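Local coordinates for quinoline 2-oxidoreductase large subunit (Pseudomonas putida, PDB 1T3Q), which carries the molybdenum-pterin cytosine dinucleotide site of a molybdenum hydroxylase that probably oxidises quinoline at its 2-position, at residues 690-695 with 712-717; 684-689 with 744-749; 588-593 with 600-605; 569-574 with 613-618. All blocks are in the same frame, centred on the assembly; numbering follows the deposited sequence.

Contact 1 (690-695 with 712-717)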
loop_
_atom_site.group_PDB
_atom_site.type_symbol
_atom_site.label_atom_id
_atom_site.label_comp_id
_atom_site.label_asym_id
_atom_site.label_seq_id
_atom_site.Cartn_x
_atom_site.Cartn_y
_atom_site.Cartn_z
ATOM N N THR B 690 29.130 -26.256 -13.944
ATOM C CA THR B 690 30.134 -27.195 -14.419
ATOM C C THR B 690 30.812 -26.926 -15.753
ATOM O O THR B 690 31.929 -27.390 -15.971
ATOM C CB THR B 690 29.568 -28.639 -14.456
ATOM O OG1 THR B 690 28.411 -28.687 -15.303
ATOM C CG2 THR B 690 29.189 -29.090 -13.051
ATOM N N LEU B 691 30.172 -26.175 -16.646
ATOM C CA LEU B 691 30.775 -25.932 -17.952
ATOM C C LEU B 691 30.948 -24.486 -18.384
ATOM O O LEU B 691 31.704 -24.222 -19.320
ATOM C CB LEU B 691 29.959 -26.638 -19.044
ATOM C CG LEU B 691 29.758 -28.151 -18.954
ATOM C CD1 LEU B 691 28.815 -28.608 -20.065
ATOM C CD2 LEU B 691 31.099 -28.855 -19.062
ATOM N N LEU B 692 30.287 -23.555 -17.702
ATOM C CA LEU B 692 30.324 -22.155 -18.125
ATOM C C LEU B 692 30.635 -21.045 -17.132
ATOM O O LEU B 692 31.363 -20.105 -17.455
ATOM C CB LEU B 692 28.972 -21.811 -18.752
ATOM C CG LEU B 692 28.525 -22.628 -19.961
ATOM C CD1 LEU B 692 27.022 -22.489 -20.151
ATOM C CD2 LEU B 692 29.287 -22.150 -21.186
ATOM N N GLU B 693 30.055 -21.138 -15.940
ATOM C CA GLU B 693 30.186 -20.094 -14.933
ATOM C C GLU B 693 31.384 -20.050 -13.999
ATOM O O GLU B 693 31.798 -21.063 -13.435
ATOM C CB GLU B 693 28.929 -20.080 -14.059
ATOM C CG GLU B 693 27.633 -20.083 -14.837
ATOM C CD GLU B 693 26.418 -20.222 -13.948
ATOM O OE1 GLU B 693 25.389 -20.732 -14.441
ATOM O OE2 GLU B 693 26.482 -19.816 -12.762
ATOM N N GLU B 694 31.920 -18.844 -13.836
ATOM C CA GLU B 694 33.009 -18.611 -12.906
ATOM C C GLU B 694 33.217 -17.135 -12.614
ATOM O O GLU B 694 33.423 -16.327 -13.521
ATOM C CB GLU B 694 34.337 -19.220 -13.382
ATOM C CG GLU B 694 35.355 -19.257 -12.232
ATOM C CD GLU B 694 36.640 -20.004 -12.536
ATOM O OE1 GLU B 694 37.457 -20.150 -11.600
ATOM O OE2 GLU B 694 36.845 -20.444 -13.688
ATOM N N VAL B 695 33.115 -16.784 -11.337
ATOM C CA VAL B 695 33.360 -15.424 -10.885
ATOM C C VAL B 695 34.865 -15.487 -10.650
ATOM O O VAL B 695 35.342 -16.335 -9.892
ATOM C CB VAL B 695 32.620 -15.128 -9.564
ATOM C CG1 VAL B 695 33.205 -13.885 -8.893
ATOM C CG2 VAL B 695 31.133 -14.918 -9.845
ATOM N N LEU B 712 29.180 -16.267 -17.969
ATOM C CA LEU B 712 28.278 -16.983 -18.848
ATOM C C LEU B 712 27.306 -17.942 -18.172
ATOM O O LEU B 712 27.726 -18.938 -17.577
ATOM C CB LEU B 712 29.109 -17.763 -19.871
ATOM C CG LEU B 712 30.333 -17.043 -20.446
ATOM C CD1 LEU B 712 31.072 -17.987 -21.389
ATOM C CD2 LEU B 712 29.894 -15.776 -21.174
ATOM N N ILE B 713 26.012 -17.642 -18.252
ATOM C CA ILE B 713 25.022 -18.547 -17.689
ATOM C C ILE B 713 24.367 -19.264 -18.868
ATOM O O ILE B 713 24.336 -18.752 -19.990
ATOM C CB ILE B 713 23.946 -17.834 -16.837
ATOM C CG1 ILE B 713 23.214 -16.783 -17.669
ATOM C CG2 ILE B 713 24.586 -17.236 -15.577
ATOM C CD1 ILE B 713 21.997 -16.224 -16.972
ATOM N N PRO B 714 23.841 -20.466 -18.629
ATOM C CA PRO B 714 23.212 -21.218 -19.715
ATOM C C PRO B 714 22.064 -20.573 -20.483
ATOM O O PRO B 714 21.237 -19.843 -19.935
ATOM C CB PRO B 714 22.818 -22.543 -19.051
ATOM C CG PRO B 714 22.835 -22.256 -17.577
ATOM C CD PRO B 714 23.954 -21.276 -17.406
ATOM N N THR B 715 22.045 -20.864 -21.779
ATOM C CA THR B 715 21.019 -20.368 -22.684
ATOM C C THR B 715 20.250 -21.585 -23.202
ATOM O O THR B 715 20.548 -22.724 -22.836
ATOM C CB THR B 715 21.639 -19.670 -23.896
ATOM O OG1 THR B 715 22.333 -20.642 -24.687
ATOM C CG2 THR B 715 22.626 -18.594 -23.458
ATOM N N THR B 716 19.263 -21.335 -24.056
ATOM C CA THR B 716 18.462 -22.398 -24.653
ATOM C C THR B 716 19.339 -23.381 -25.436
ATOM O O THR B 716 18.925 -24.508 -25.713
ATOM C CB THR B 716 17.438 -21.811 -25.640
ATOM O OG1 THR B 716 18.107 -20.878 -26.495
ATOM C CG2 THR B 716 16.308 -21.111 -24.908
ATOM N N LEU B 717 20.548 -22.957 -25.787
ATOM C CA LEU B 717 21.455 -23.802 -26.558
ATOM C C LEU B 717 22.409 -24.632 -25.702
ATOM O O LEU B 717 23.179 -25.441 -26.224
ATOM C CB LEU B 717 22.261 -22.939 -27.535
ATOM C CG LEU B 717 21.414 -22.142 -28.541
ATOM C CD1 LEU B 717 22.298 -21.203 -29.348
ATOM C CD2 LEU B 717 20.673 -23.101 -29.453
HETATM O O HOH W 1 31.475 -17.518 -16.690
#
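L692 and E693 meet L712, I713 and P714 of an irregular segment that runs past them. The apolar part belongs to L692: its CB lies 4.2 Å from L712 CB, and its CD1 4.3 Å from P714 CD. The L712 carbonyl oxygen sits against both residues, with L712 O 3.3 Å from L692 CB and 3.0 Å from E693 CG.

E693 brings in the charge. Its chi1 of -49° puts CG beside the backbone N, and the extended chain beyond takes the carboxylate across P714 at about a right angle. OE1 comes 3.3 Å from P714 CD and also touches I713 CG2. Its salt-bridge partner is R143 of the small subunit, while OE2 has a weak hydrogen bond with Y711 OH. An alanine here would probably leave that arginine without its carboxylate mate and open a gap beside I713 and P714.

One water ties the backbones together: it lies 2.7 Å from L692 O, to which it probably donates, and accepts from L712 N (2.9 Å) and E694 N.

In this part of the molybdopterin cofactor-binding domain the chain meets both partner subunits, and the I713 side chain is about 8 Å from an iron-sulphur cluster. R185 and R186 of the medium subunit lie against L692 and L712, while L691 packs on strand 655-665 and T690 on helix 744-761.

Contact 2 (684-689 with 744-749); sequences AQAIGQ and SAMISA
M746 lays its thioether over the turn of the partner helix at Q685 and A686. SD lies 3.4 Å from A686 N and 3.8 Å from Q685 CB, and CG is also near that CB. The methionine is bent at chi2 (-57°) and again at chi3 (-75°); the second bend places CE 3.5 Å from Q689 NE2. That amide nitrogen is buried here with no polar partner in the model; across the contact it faces the methionine methyl. An alanine in place of M746 would probably open a gap over Q685 and A686 and leave the end of Q689 freer to turn.

The two segments belong to helices 672-692 and 744-761. The axes of 684-689 and 744-749 run in roughly the same direction, come within 8.5 Å and cross at -38°. Alanines line the approach: A686 points its CB at the second helix, where A745 and A749 point back. The 3.4 Å between A686 CB and A749 CB is tighter than normal carbon contact, but A749 CB also clashes in the model, so its exact value is doubtful.

The pairing borders the active site. The side chain of Q685 lies about 6 Å from the pterin cytosine dinucleotide, and its OE1 is hydrogen-bonded to R371 NH1, a residue of the molybdenum pocket. The side chain of M746 is about 8 Å from the dioxosulfidomolybdenum ion; its backbone O is bonded to T376 OG1.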
loop_
_atom_site.group_PDB
_atom_site.type_symbol
_atom_site.label_atom_id
_atom_site.label_comp_id
_atom_site.label_asym_id
_atom_site.label_seq_id
_atom_site.Cartn_x
_atom_site.Cartn_y
_atom_site.Cartn_z
ATOM N N ALA B 684 19.764 -26.871 -15.219
ATOM C CA ALA B 684 20.362 -25.837 -16.058
ATOM C C ALA B 684 21.466 -25.112 -15.279
ATOM O O ALA B 684 22.558 -24.880 -15.799
ATOM C CB ALA B 684 19.297 -24.843 -16.524
ATOM N N GLN B 685 21.185 -24.760 -14.032
ATOM C CA GLN B 685 22.189 -24.076 -13.220
ATOM C C GLN B 685 23.404 -24.971 -13.009
ATOM O O GLN B 685 24.535 -24.483 -12.936
ATOM C CB GLN B 685 21.595 -23.642 -11.874
ATOM C CG GLN B 685 20.660 -22.439 -11.995
ATOM C CD GLN B 685 19.976 -22.083 -10.690
ATOM O OE1 GLN B 685 19.503 -22.958 -9.974
ATOM N NE2 GLN B 685 19.903 -20.790 -10.386
ATOM N N ALA B 686 23.171 -26.282 -12.928
ATOM C CA ALA B 686 24.240 -27.265 -12.745
ATOM C C ALA B 686 25.154 -27.290 -13.967
ATOM O O ALA B 686 26.375 -27.389 -13.848
ATOM C CB ALA B 686 23.640 -28.658 -12.512
ATOM N N ILE B 687 24.553 -27.216 -15.149
ATOM C CA ILE B 687 25.322 -27.199 -16.381
ATOM C C ILE B 687 26.119 -25.894 -16.413
ATOM O O ILE B 687 27.261 -25.853 -16.882
ATOM C CB ILE B 687 24.381 -27.284 -17.599
ATOM C CG1 ILE B 687 23.816 -28.703 -17.692
ATOM C CG2 ILE B 687 25.120 -26.885 -18.876
ATOM C CD1 ILE B 687 22.631 -28.841 -18.648
ATOM N N GLY B 688 25.509 -24.834 -15.900
ATOM C CA GLY B 688 26.185 -23.550 -15.856
ATOM C C GLY B 688 27.424 -23.655 -14.980
ATOM O O GLY B 688 28.534 -23.356 -15.420
ATOM N N GLN B 689 27.247 -24.106 -13.742
ATOM C CA GLN B 689 28.384 -24.230 -12.823
ATOM C C GLN B 689 29.498 -25.130 -13.345
ATOM O O GLN B 689 30.682 -24.807 -13.218
ATOM C CB GLN B 689 27.940 -24.776 -11.459
ATOM C CG GLN B 689 29.104 -24.853 -10.456
ATOM C CD GLN B 689 28.803 -25.690 -9.224
ATOM O OE1 GLN B 689 29.576 -25.692 -8.259
ATOM N NE2 GLN B 689 27.690 -26.416 -9.253
ATOM N N SER B 744 17.738 -30.158 -4.901
ATOM C CA SER B 744 18.172 -31.456 -5.419
ATOM C C SER B 744 19.076 -31.478 -6.649
ATOM O O SER B 744 20.164 -32.054 -6.603
ATOM C CB SER B 744 16.956 -32.362 -5.667
ATOM O OG SER B 744 16.127 -31.857 -6.702
ATOM N N ALA B 745 18.642 -30.858 -7.742
ATOM C CA ALA B 745 19.429 -30.868 -8.965
ATOM C C ALA B 745 20.770 -30.147 -8.856
ATOM O O ALA B 745 21.724 -30.523 -9.530
ATOM C CB ALA B 745 18.610 -30.284 -10.118
ATOM N N MET B 746 20.850 -29.109 -8.030
ATOM C CA MET B 746 22.113 -28.383 -7.893
ATOM C C MET B 746 23.061 -29.068 -6.923
ATOM O O MET B 746 24.221 -28.679 -6.782
ATOM C CB MET B 746 21.873 -26.929 -7.468
ATOM C CG MET B 746 21.904 -25.946 -8.646
ATOM S SD MET B 746 23.466 -26.010 -9.589
ATOM C CE MET B 746 24.565 -25.146 -8.447
ATOM N N ILE B 747 22.566 -30.095 -6.248
ATOM C CA ILE B 747 23.418 -30.848 -5.341
ATOM C C ILE B 747 24.054 -31.959 -6.167
ATOM O O ILE B 747 25.263 -32.162 -6.135
ATOM C CB ILE B 747 22.607 -31.519 -4.202
ATOM C CG1 ILE B 747 22.084 -30.463 -3.227
ATOM C CG2 ILE B 747 23.469 -32.550 -3.479
ATOM C CD1 ILE B 747 21.156 -31.028 -2.174
ATOM N N SER B 748 23.214 -32.640 -6.940
ATOM C CA SER B 748 23.619 -33.794 -7.734
ATOM C C SER B 748 23.924 -33.633 -9.227
ATOM O O SER B 748 24.884 -34.215 -9.721
ATOM C CB SER B 748 22.558 -34.886 -7.547
ATOM O OG SER B 748 22.789 -36.009 -8.376
ATOM N N ALA B 749 23.119 -32.870 -9.957
ATOM C CA ALA B 749 23.376 -32.720 -11.388
ATOM C C ALA B 749 24.798 -32.242 -11.728
ATOM O O ALA B 749 25.377 -32.675 -12.721
ATOM C CB ALA B 749 22.333 -31.792 -12.024
#

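Contact 3 (588-593 with 600-605)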
loop_
_atom_site.group_PDB
_atom_site.type_symbol
_atom_site.label_atom_id
_atom_site.label_comp_id
_atom_site.label_asym_id
_atom_site.label_seq_id
_atom_site.Cartn_x
_atom_site.Cartn_y
_atom_site.Cartn_z
ATOM N N GLY B 588 -16.040 -30.478 0.555
ATOM C CA GLY B 588 -16.908 -29.457 1.124
ATOM C C GLY B 588 -18.079 -29.973 1.940
ATOM O O GLY B 588 -18.974 -29.210 2.299
ATOM N N LEU B 589 -18.077 -31.267 2.236
ATOM C CA LEU B 589 -19.152 -31.868 3.015
ATOM C C LEU B 589 -18.616 -32.299 4.377
ATOM O O LEU B 589 -17.648 -33.051 4.454
ATOM C CB LEU B 589 -19.701 -33.097 2.284
ATOM C CG LEU B 589 -21.073 -33.686 2.637
ATOM C CD1 LEU B 589 -20.965 -35.202 2.592
ATOM C CD2 LEU B 589 -21.546 -33.238 4.006
ATOM N N VAL B 590 -19.241 -31.812 5.444
ATOM C CA VAL B 590 -18.835 -32.180 6.799
ATOM C C VAL B 590 -19.773 -33.303 7.231
ATOM O O VAL B 590 -20.979 -33.090 7.376
ATOM C CB VAL B 590 -18.987 -31.005 7.780
ATOM C CG1 VAL B 590 -18.555 -31.453 9.182
ATOM C CG2 VAL B 590 -18.153 -29.807 7.302
ATOM N N HIS B 591 -19.232 -34.496 7.446
ATOM C CA HIS B 591 -20.084 -35.617 7.815
ATOM C C HIS B 591 -19.407 -36.673 8.675
ATOM O O HIS B 591 -18.194 -36.648 8.887
ATOM C CB HIS B 591 -20.611 -36.288 6.545
ATOM C CG HIS B 591 -19.546 -36.964 5.736
ATOM N ND1 HIS B 591 -18.626 -36.267 4.982
ATOM C CD2 HIS B 591 -19.236 -38.274 5.589
ATOM C CE1 HIS B 591 -17.796 -37.118 4.405
ATOM N NE2 HIS B 591 -18.145 -38.343 4.757
ATOM N N VAL B 592 -20.215 -37.606 9.169
ATOM C CA VAL B 592 -19.707 -38.705 9.980
ATOM C C VAL B 592 -18.954 -39.603 9.005
ATOM O O VAL B 592 -19.514 -40.031 7.993
ATOM C CB VAL B 592 -20.871 -39.493 10.635
ATOM C CG1 VAL B 592 -20.342 -40.718 11.359
ATOM C CG2 VAL B 592 -21.625 -38.586 11.607
ATOM N N ALA B 593 -17.686 -39.874 9.301
ATOM C CA ALA B 593 -16.861 -40.706 8.432
ATOM C C ALA B 593 -17.578 -42.003 8.072
ATOM O O ALA B 593 -18.038 -42.733 8.949
ATOM C CB ALA B 593 -15.530 -41.013 9.106
ATOM N N MET B 600 -23.443 -32.098 6.618
ATOM C CA MET B 600 -23.899 -30.749 6.285
ATOM C C MET B 600 -22.813 -30.079 5.457
ATOM O O MET B 600 -21.631 -30.389 5.606
ATOM C CB MET B 600 -24.072 -29.911 7.552
ATOM C CG MET B 600 -24.971 -30.488 8.613
ATOM S SD MET B 600 -24.729 -29.585 10.155
ATOM C CE MET B 600 -25.143 -27.924 9.631
ATOM N N PRO B 601 -23.191 -29.150 4.569
ATOM C CA PRO B 601 -22.118 -28.521 3.804
ATOM C C PRO B 601 -21.192 -27.739 4.741
ATOM O O PRO B 601 -21.621 -27.228 5.774
ATOM C CB PRO B 601 -22.865 -27.622 2.815
ATOM C CG PRO B 601 -24.196 -27.393 3.464
ATOM C CD PRO B 601 -24.512 -28.725 4.080
ATOM N N PHE B 602 -19.917 -27.682 4.379
ATOM C CA PHE B 602 -18.911 -26.977 5.159
ATOM C C PHE B 602 -19.361 -25.548 5.487
ATOM O O PHE B 602 -19.272 -25.104 6.635
ATOM C CB PHE B 602 -17.605 -26.948 4.362
ATOM C CG PHE B 602 -16.458 -26.289 5.078
ATOM C CD1 PHE B 602 -15.893 -26.875 6.207
ATOM C CD2 PHE B 602 -15.914 -25.100 4.594
ATOM C CE1 PHE B 602 -14.794 -26.287 6.845
ATOM C CE2 PHE B 602 -14.816 -24.502 5.223
ATOM C CZ PHE B 602 -14.254 -25.099 6.352
ATOM N N ALA B 603 -19.852 -24.838 4.474
ATOM C CA ALA B 603 -20.299 -23.457 4.648
ATOM C C ALA B 603 -21.405 -23.316 5.691
ATOM O O ALA B 603 -21.481 -22.305 6.389
ATOM C CB ALA B 603 -20.766 -22.889 3.315
ATOM N N GLU B 604 -22.262 -24.326 5.804
ATOM C CA GLU B 604 -23.349 -24.262 6.774
ATOM C C GLU B 604 -22.841 -24.403 8.208
ATOM O O GLU B 604 -23.318 -23.711 9.106
ATOM C CB GLU B 604 -24.400 -25.341 6.486
ATOM C CG GLU B 604 -25.596 -25.284 7.431
ATOM C CD GLU B 604 -26.674 -26.300 7.091
ATOM O OE1 GLU B 604 -27.688 -26.357 7.820
ATOM O OE2 GLU B 604 -26.516 -27.038 6.098
ATOM N N VAL B 605 -21.877 -25.293 8.426
ATOM C CA VAL B 605 -21.326 -25.480 9.765
ATOM C C VAL B 605 -20.569 -24.213 10.158
ATOM O O VAL B 605 -20.741 -23.683 11.252
ATOM C CB VAL B 605 -20.347 -26.676 9.824
ATOM C CG1 VAL B 605 -19.833 -26.859 11.254
ATOM C CG2 VAL B 605 -21.042 -27.941 9.353
HETATM O O HOH W 2 -19.646 -25.930 1.658
#
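The ring of F602 meets V590 at its edge: CG2 of the valine lies near the ring plane, 3.9 Å from F602 CD1. I585 and V524 also pack against this phenylalanine. The imidazole of H591 has L589 O in its plane at the edge, where ND1 donates a weak hydrogen bond of 3.4 Å.

V590 CG2, anti to the carbonyl carbon and beside the backbone N, also reaches V605 CG2 at 4.0 Å, and a single valine branch thus joins the strand to the first turn of the helix. The segments contain parts of the two arms of a beta hairpin, strands 589-592 and 599-601; V590 faces M600 as an antiparallel hydrogen-bonded pair, with V590 N to M600 O and M600 N to V590 O both 2.8 Å. L589 and P601 form the neighbouring non-hydrogen-bonded pair with diverging side chains, yet L589 CD2 lies 3.3 Å from M600 O.

P601 is the N-cap residue of helix 602-611. There F602 N gives a straight bond to G588 O (2.7 Å, 167° at the hydrogen), its nitrogen tilted 35° from the carbonyl plane. V590 and V605 also pack on helix 549-576, through A572 for the former and V568 and L571 for the latter.

Contact 4 (569-574 with 613-618)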
loop_
_atom_site.group_PDB
_atom_site.type_symbol
_atom_site.label_atom_id
_atom_site.label_comp_id
_atom_site.label_asym_id
_atom_site.label_seq_id
_atom_site.Cartn_x
_atom_site.Cartn_y
_atom_site.Cartn_z
ATOM N N LYS B 569 -15.330 -29.708 13.490
ATOM C CA LYS B 569 -15.767 -31.085 13.746
ATOM C C LYS B 569 -16.594 -31.161 15.032
ATOM O O LYS B 569 -17.583 -31.891 15.102
ATOM C CB LYS B 569 -14.553 -32.015 13.842
ATOM C CG LYS B 569 -13.844 -32.234 12.504
ATOM C CD LYS B 569 -12.426 -32.774 12.676
ATOM C CE LYS B 569 -12.405 -34.150 13.327
ATOM N NZ LYS B 569 -11.012 -34.673 13.492
ATOM N N GLN B 570 -16.188 -30.399 16.044
ATOM C CA GLN B 570 -16.898 -30.371 17.318
ATOM C C GLN B 570 -18.306 -29.822 17.158
ATOM O O GLN B 570 -19.257 -30.340 17.740
ATOM C CB GLN B 570 -16.139 -29.513 18.330
ATOM C CG GLN B 570 -14.757 -30.029 18.640
ATOM C CD GLN B 570 -13.976 -29.099 19.542
ATOM O OE1 GLN B 570 -12.798 -29.322 19.800
ATOM N NE2 GLN B 570 -14.629 -28.053 20.025
ATOM N N LEU B 571 -18.440 -28.756 16.381
ATOM C CA LEU B 571 -19.742 -28.152 16.163
ATOM C C LEU B 571 -20.606 -29.082 15.318
ATOM O O LEU B 571 -21.795 -29.260 15.585
ATOM C CB LEU B 571 -19.592 -26.802 15.455
ATOM C CG LEU B 571 -20.897 -26.075 15.132
ATOM C CD1 LEU B 571 -21.685 -25.868 16.417
ATOM C CD2 LEU B 571 -20.601 -24.732 14.469
ATOM N N ALA B 572 -20.003 -29.671 14.293
ATOM C CA ALA B 572 -20.726 -30.576 13.411
ATOM C C ALA B 572 -21.184 -31.819 14.173
ATOM O O ALA B 572 -22.311 -32.286 13.996
ATOM C CB ALA B 572 -19.841 -30.975 12.243
ATOM N N GLY B 573 -20.305 -32.350 15.015
ATOM C CA GLY B 573 -20.649 -33.532 15.786
ATOM C C GLY B 573 -21.802 -33.247 16.730
ATOM O O GLY B 573 -22.647 -34.108 16.982
ATOM N N HIS B 574 -21.834 -32.025 17.252
ATOM C CA HIS B 574 -22.883 -31.608 18.170
ATOM C C HIS B 574 -24.233 -31.586 17.457
ATOM O O HIS B 574 -25.237 -32.066 17.987
ATOM C CB HIS B 574 -22.565 -30.217 18.722
ATOM C CG HIS B 574 -23.584 -29.699 19.688
ATOM N ND1 HIS B 574 -23.817 -30.288 20.912
ATOM C CD2 HIS B 574 -24.424 -28.640 19.614
ATOM C CE1 HIS B 574 -24.756 -29.615 21.552
ATOM N NE2 HIS B 574 -25.141 -28.609 20.785
ATOM N N ASP B 613 -25.032 -18.817 17.674
ATOM C CA ASP B 613 -24.675 -19.058 19.067
ATOM C C ASP B 613 -25.391 -20.252 19.717
ATOM O O ASP B 613 -24.797 -21.004 20.492
ATOM C CB ASP B 613 -24.979 -17.767 19.837
ATOM C CG ASP B 613 -24.720 -17.879 21.311
ATOM O OD1 ASP B 613 -25.468 -18.606 21.993
ATOM O OD2 ASP B 613 -23.770 -17.229 21.789
ATOM N N ALA B 614 -26.668 -20.417 19.400
ATOM C CA ALA B 614 -27.469 -21.493 19.971
ATOM C C ALA B 614 -27.047 -22.901 19.554
ATOM O O ALA B 614 -27.368 -23.869 20.241
ATOM C CB ALA B 614 -28.938 -21.274 19.631
ATOM N N THR B 615 -26.329 -23.020 18.440
ATOM C CA THR B 615 -25.899 -24.329 17.951
ATOM C C THR B 615 -24.569 -24.809 18.536
ATOM O O THR B 615 -24.166 -25.948 18.308
ATOM C CB THR B 615 -25.755 -24.333 16.406
ATOM O OG1 THR B 615 -24.640 -23.519 16.028
ATOM C CG2 THR B 615 -27.012 -23.783 15.744
ATOM N N HIS B 616 -23.893 -23.946 19.288
ATOM C CA HIS B 616 -22.599 -24.287 19.871
ATOM C C HIS B 616 -22.682 -25.243 21.057
ATOM O O HIS B 616 -23.529 -25.083 21.931
ATOM C CB HIS B 616 -21.879 -23.019 20.343
ATOM C CG HIS B 616 -21.602 -22.031 19.254
ATOM N ND1 HIS B 616 -22.050 -22.196 17.960
ATOM C CD2 HIS B 616 -20.926 -20.858 19.270
ATOM C CE1 HIS B 616 -21.660 -21.167 17.227
ATOM N NE2 HIS B 616 -20.977 -20.342 17.999
ATOM N N PRO B 617 -21.798 -26.252 21.099
ATOM C CA PRO B 617 -21.804 -27.205 22.213
ATOM C C PRO B 617 -21.169 -26.535 23.439
ATOM O O PRO B 617 -20.450 -25.541 23.310
ATOM C CB PRO B 617 -20.966 -28.363 21.679
ATOM C CG PRO B 617 -19.974 -27.665 20.791
ATOM C CD PRO B 617 -20.853 -26.679 20.050
ATOM N N PRO B 618 -21.428 -27.062 24.646
ATOM C CA PRO B 618 -20.834 -26.436 25.835
ATOM C C PRO B 618 -19.303 -26.419 25.825
ATOM O O PRO B 618 -18.665 -27.360 25.351
ATOM C CB PRO B 618 -21.412 -27.265 26.987
ATOM C CG PRO B 618 -21.654 -28.610 26.352
ATOM C CD PRO B 618 -22.234 -28.240 25.011
#
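L571 and H574, one turn apart on a helix, close around the backbone carbonyl of T615, and this is the tight part of the contact. L571 CD1 comes 3.1 Å from T615 O, and H574 CD2 approaches the same oxygen to 3.0 Å, the oxygen lying at the imidazole edge near its plane. T615 O is buried here with no polar partner in the model; its close neighbours across the contact are carbons. The leucine methyl also packs 3.8 Å from P617 CD.

P617 takes one face of the histidine. Its CB stands 3.7 Å from the ring centroid, 22° off the normal, a CH-pi contact displaced toward the rim, with ND1 the nearest ring atom. CG of H574 is anti to the backbone N (chi1 -180°), which directs the ring's attachment point toward the proline.

The segments are part of helix 549-576 and the 3-10 turn 613-615 with the loop that follows helix 602-611; L571 packs on A608 and A609 of that helix as well.

Toward solvent the fit slackens. H574 is itself exposed, P618 CD comes no nearer than 4.5 Å to its CE1, and Q570 O is 4.1 Å from P617 CG. Q570 OE1 instead binds a glycerol, probably from the crystallisation liquor. At the start of the 3-10 segment, D613 forms salt bridges with K3 and R472 of the second copy of this protein.

Overall arrangement
The four contacts form two pairs. Contacts 1 and 2 share helix 672-692 and have centres 11 Å apart; E693 N probably bonds to G688 O, and P714 packs against A684 and G688. Contact 1 is nested within the loop closed by contact 2. Contact 3 is likewise nested within contact 4, with centres 13 Å apart, and both lie around helices 549-576 and 602-611. This second pair closes earlier in the chain and lies about 47 to 61 Å from the first, centre to centre. The first pair thus lies near the cofactors and the small and medium subunits, whereas the second lies in a remote part of the chain, across its centre from contact 1, where the loop of contact 4 reaches the other copy.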